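Local coordinates for hydrogen peroxide-inducible genes activator (Corynebacterium glutamicum, PDB 6G1B), which probably acts as a LysR-type transcription regulator that senses hydrogen peroxide and switches the genes of the oxidative-stress response, at residues Y171-I176 and R281-V286. The protein carries 1 engineered substitution. Residues are numbered along the deposited sequence; the frame is centred on the assembly and turned at random.
Sequences YDEDFI and RRIGLV
One face of the Y171 ring is covered by I283: its CB lies 4.0 Å from the ring centroid and 25° off the normal, a CH-pi contact displaced toward the rim. Y171 CG sits between its own backbone N and carbonyl carbon (chi1 53°), which stands the ring alongside I283. The F175 ring instead receives R281 at its edge, with F175 CE1 3.8 Å from R281 CB, and the two side chains cross at about a right angle.

Each guanidinium has one carboxylate oxygen at its edge, in plane: E173 OE1 for R281, D172 OD2 for R282. R281, extended from CG to NE, directs NE and NH2 at the single oxygen E173 OE1, each at 2.9 Å; both nitrogens approach from the same face of the carboxylate, well out of its plane. E173 OE2 is held separately by S257, and R281 is further fixed by the carbonyls of T110 and D206, so this largely buried ion pair is probably well compensated. R282 and D172, both exposed, meet side-on: R282 NH2 reaches the syn lone pair of D172 OD1 at 2.9 Å, with OD1 tilted 24° from the guanidinium plane. R282 NE and D172 OD2 are modelled at 2.5 Å, an exact length that is doubtful.

The backbones form an antiparallel ladder. E173 and R281 are a hydrogen-bonded pair, as are Y171 and I283, where the return bond is weak; D172 and R282 are the non-hydrogen-bonded pair between them.

This ladder joins strands 165-180 and 278-288, consistent with the long antiparallel pair crossing between the two subdomains of the periplasmic-binding-protein-like fold of LysR regulators. Y171 also stacks on F308 of helix 294-317, F175 and R281 pack on P255 of strand 252-255, and R282 touches L158 of strand 153-158.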
ATOM      1  N   TYR A 171     -35.036  17.031  17.853  1.00 33.88           N
ATOM      2  CA  TYR A 171     -36.256  16.288  18.086  1.00 34.05           C
ATOM      3  C   TYR A 171     -36.129  15.296  19.247  1.00 33.95           C
ATOM      4  O   TYR A 171     -35.021  14.870  19.579  1.00 33.39           O
ATOM      5  CB  TYR A 171     -36.684  15.514  16.841  1.00 33.81           C
ATOM      6  CG  TYR A 171     -35.639  14.612  16.233  1.00 33.20           C
ATOM      7  CD1 TYR A 171     -35.444  13.329  16.711  1.00 32.76           C
ATOM      8  CD2 TYR A 171     -34.894  15.025  15.127  1.00 33.36           C
ATOM      9  CE1 TYR A 171     -34.514  12.486  16.143  1.00 32.61           C
ATOM     10  CE2 TYR A 171     -33.957  14.190  14.551  1.00 33.13           C
ATOM     11  CZ  TYR A 171     -33.780  12.927  15.047  1.00 32.78           C
ATOM     12  OH  TYR A 171     -32.868  12.129  14.463  1.00 32.87           O
ATOM     13  N   ASP A 172     -37.289  14.939  19.817  1.00 34.37           N
ATOM     14  CA  ASP A 172     -37.399  13.831  20.740  1.00 34.47           C
ATOM     15  C   ASP A 172     -37.856  12.611  19.975  1.00 34.06           C
ATOM     16  O   ASP A 172     -38.827  12.665  19.251  1.00 34.38           O
ATOM     17  CB  ASP A 172     -38.410  14.166  21.857  1.00 35.43           C
ATOM     18  CG  ASP A 172     -37.986  15.360  22.667  1.00 36.27           C
ATOM     19  OD1 ASP A 172     -38.735  16.354  22.851  1.00 37.19           O
ATOM     20  OD2 ASP A 172     -36.793  15.364  23.024  1.00 36.39           O
ATOM     21  N   GLU A 173     -37.162  11.505  20.153  1.00 33.80           N
ATOM     22  CA  GLU A 173     -37.462  10.252  19.458  1.00 33.69           C
ATOM     23  C   GLU A 173     -37.837   9.225  20.508  1.00 34.08           C
ATOM     24  O   GLU A 173     -37.076   8.963  21.419  1.00 34.13           O
ATOM     25  CB  GLU A 173     -36.261   9.774  18.643  1.00 33.30           C
ATOM     26  CG  GLU A 173     -36.399   8.376  18.081  1.00 33.49           C
ATOM     27  CD  GLU A 173     -35.299   7.994  17.089  1.00 33.63           C
ATOM     28  OE1 GLU A 173     -34.151   8.524  17.183  1.00 33.29           O
ATOM     29  OE2 GLU A 173     -35.617   7.149  16.214  1.00 34.04           O
ATOM     30  N   ASP A 174     -39.021   8.676  20.370  1.00 34.58           N
ATOM     31  CA  ASP A 174     -39.476   7.633  21.262  1.00 35.35           C
ATOM     32  C   ASP A 174     -38.757   6.328  20.989  1.00 35.55           C
ATOM     33  O   ASP A 174     -38.215   6.138  19.905  1.00 35.28           O
ATOM     34  CB  ASP A 174     -40.982   7.391  21.117  1.00 35.67           C
ATOM     35  CG  ASP A 174     -41.814   8.524  21.654  1.00 36.20           C
ATOM     36  OD1 ASP A 174     -42.886   8.748  21.047  1.00 36.73           O
ATOM     37  OD2 ASP A 174     -41.435   9.205  22.646  1.00 36.63           O
ATOM     38  N   PHE A 175     -38.762   5.451  21.989  1.00 36.09           N
ATOM     39  CA  PHE A 175     -38.348   4.065  21.841  1.00 36.13           C
ATOM     40  C   PHE A 175     -39.575   3.172  21.809  1.00 36.87           C
ATOM     41  O   PHE A 175     -40.663   3.572  22.199  1.00 38.18           O
ATOM     42  CB  PHE A 175     -37.419   3.634  22.985  1.00 35.94           C
ATOM     43  CG  PHE A 175     -36.053   4.214  22.899  1.00 35.53           C
ATOM     44  CD1 PHE A 175     -35.820   5.505  23.273  1.00 35.78           C
ATOM     45  CD2 PHE A 175     -35.015   3.451  22.431  1.00 35.42           C
ATOM     46  CE1 PHE A 175     -34.568   6.060  23.155  1.00 35.97           C
ATOM     47  CE2 PHE A 175     -33.756   3.977  22.318  1.00 35.43           C
ATOM     48  CZ  PHE A 175     -33.517   5.297  22.653  1.00 35.86           C
ATOM     49  N   ILE A 176     -39.385   1.966  21.296  1.00 37.06           N
ATOM     50  CA  ILE A 176     -40.384   0.908  21.324  1.00 37.23           C
ATOM     51  C   ILE A 176     -39.735  -0.255  22.061  1.00 36.96           C
ATOM     52  O   ILE A 176     -38.527  -0.355  22.112  1.00 36.30           O
ATOM     53  CB  ILE A 176     -40.849   0.519  19.888  1.00 37.33           C
ATOM     54  CG1 ILE A 176     -42.049  -0.423  19.956  1.00 37.95           C
ATOM     55  CG2 ILE A 176     -39.737  -0.102  19.056  1.00 36.85           C
ATOM     56  CD1 ILE A 176     -42.932  -0.368  18.731  1.00 38.34           C
ATOM     57  N   ARG A 281     -35.420   9.830  23.550  1.00 35.99           N
ATOM     58  CA  ARG A 281     -34.082  10.443  23.563  1.00 35.84           C
ATOM     59  C   ARG A 281     -34.158  11.780  22.856  1.00 35.80           C
ATOM     60  O   ARG A 281     -34.929  11.918  21.926  1.00 35.78           O
ATOM     61  CB  ARG A 281     -33.026   9.563  22.891  1.00 35.64           C
ATOM     62  CG  ARG A 281     -33.223   9.359  21.383  1.00 35.53           C
ATOM     63  CD  ARG A 281     -32.143   8.438  20.840  1.00 35.79           C
ATOM     64  NE  ARG A 281     -32.311   8.109  19.445  1.00 36.03           N
ATOM     65  CZ  ARG A 281     -31.482   7.318  18.755  1.00 36.65           C
ATOM     66  NH1 ARG A 281     -30.420   6.782  19.341  1.00 36.98           N
ATOM     67  NH2 ARG A 281     -31.727   7.047  17.478  1.00 37.21           N
ATOM     68  N   ARG A 282     -33.386  12.741  23.340  1.00 36.02           N
ATOM     69  CA  ARG A 282     -33.334  14.070  22.752  1.00 36.35           C
ATOM     70  C   ARG A 282     -32.133  14.096  21.799  1.00 35.76           C
ATOM     71  O   ARG A 282     -30.996  14.011  22.231  1.00 35.90           O
ATOM     72  CB  ARG A 282     -33.223  15.139  23.849  1.00 37.27           C
ATOM     73  CG  ARG A 282     -32.838  16.561  23.409  1.00 37.83           C
ATOM     74  CD  ARG A 282     -33.866  17.253  22.546  1.00 38.50           C
ATOM     75  NE  ARG A 282     -35.193  17.342  23.142  1.00 39.47           N
ATOM     76  CZ  ARG A 282     -35.747  18.415  23.709  1.00 40.79           C
ATOM     77  NH1 ARG A 282     -35.097  19.568  23.855  1.00 41.34           N
ATOM     78  NH2 ARG A 282     -36.991  18.319  24.165  1.00 41.73           N
ATOM     79  N   ILE A 283     -32.395  14.149  20.500  1.00 35.35           N
ATOM     80  CA  ILE A 283     -31.338  14.234  19.500  1.00 35.08           C
ATOM     81  C   ILE A 283     -31.077  15.704  19.200  1.00 34.96           C
ATOM     82  O   ILE A 283     -32.009  16.499  19.116  1.00 35.20           O
ATOM     83  CB  ILE A 283     -31.709  13.454  18.215  1.00 35.36           C
ATOM     84  CG1 ILE A 283     -31.797  11.958  18.509  1.00 35.46           C
ATOM     85  CG2 ILE A 283     -30.678  13.674  17.092  1.00 35.61           C
ATOM     86  CD1 ILE A 283     -30.567  11.320  19.103  1.00 35.46           C
ATOM     87  N   GLY A 284     -29.806  16.056  19.065  1.00 34.67           N
ATOM     88  CA  GLY A 284     -29.379  17.432  18.789  1.00 34.64           C
ATOM     89  C   GLY A 284     -28.142  17.541  17.911  1.00 34.50           C
ATOM     90  O   GLY A 284     -27.458  16.568  17.653  1.00 34.47           O
ATOM     91  N   LEU A 285     -27.856  18.737  17.446  1.00 34.62           N
ATOM     92  CA  LEU A 285     -26.607  19.025  16.725  1.00 34.58           C
ATOM     93  C   LEU A 285     -25.680  19.737  17.700  1.00 34.39           C
ATOM     94  O   LEU A 285     -26.114  20.690  18.345  1.00 34.62           O
ATOM     95  CB  LEU A 285     -26.874  19.916  15.553  1.00 34.98           C
ATOM     96  CG  LEU A 285     -27.279  19.373  14.219  1.00 35.68           C
ATOM     97  CD1 LEU A 285     -27.122  20.535  13.221  1.00 36.21           C
ATOM     98  CD2 LEU A 285     -26.419  18.189  13.799  1.00 35.81           C
ATOM     99  N   VAL A 286     -24.442  19.276  17.854  1.00 34.35           N
ATOM    100  CA  VAL A 286     -23.496  19.972  18.713  1.00 34.46           C
ATOM    101  C   VAL A 286     -22.297  20.505  17.923  1.00 34.51           C
ATOM    102  O   VAL A 286     -21.734  19.810  17.082  1.00 34.86           O
ATOM    103  CB  VAL A 286     -23.184  19.251  20.070  1.00 34.77           C
ATOM    104  CG1 VAL A 286     -23.882  17.926  20.195  1.00 34.92           C
ATOM    105  CG2 VAL A 286     -21.725  19.183  20.419  1.00 35.06           C
TER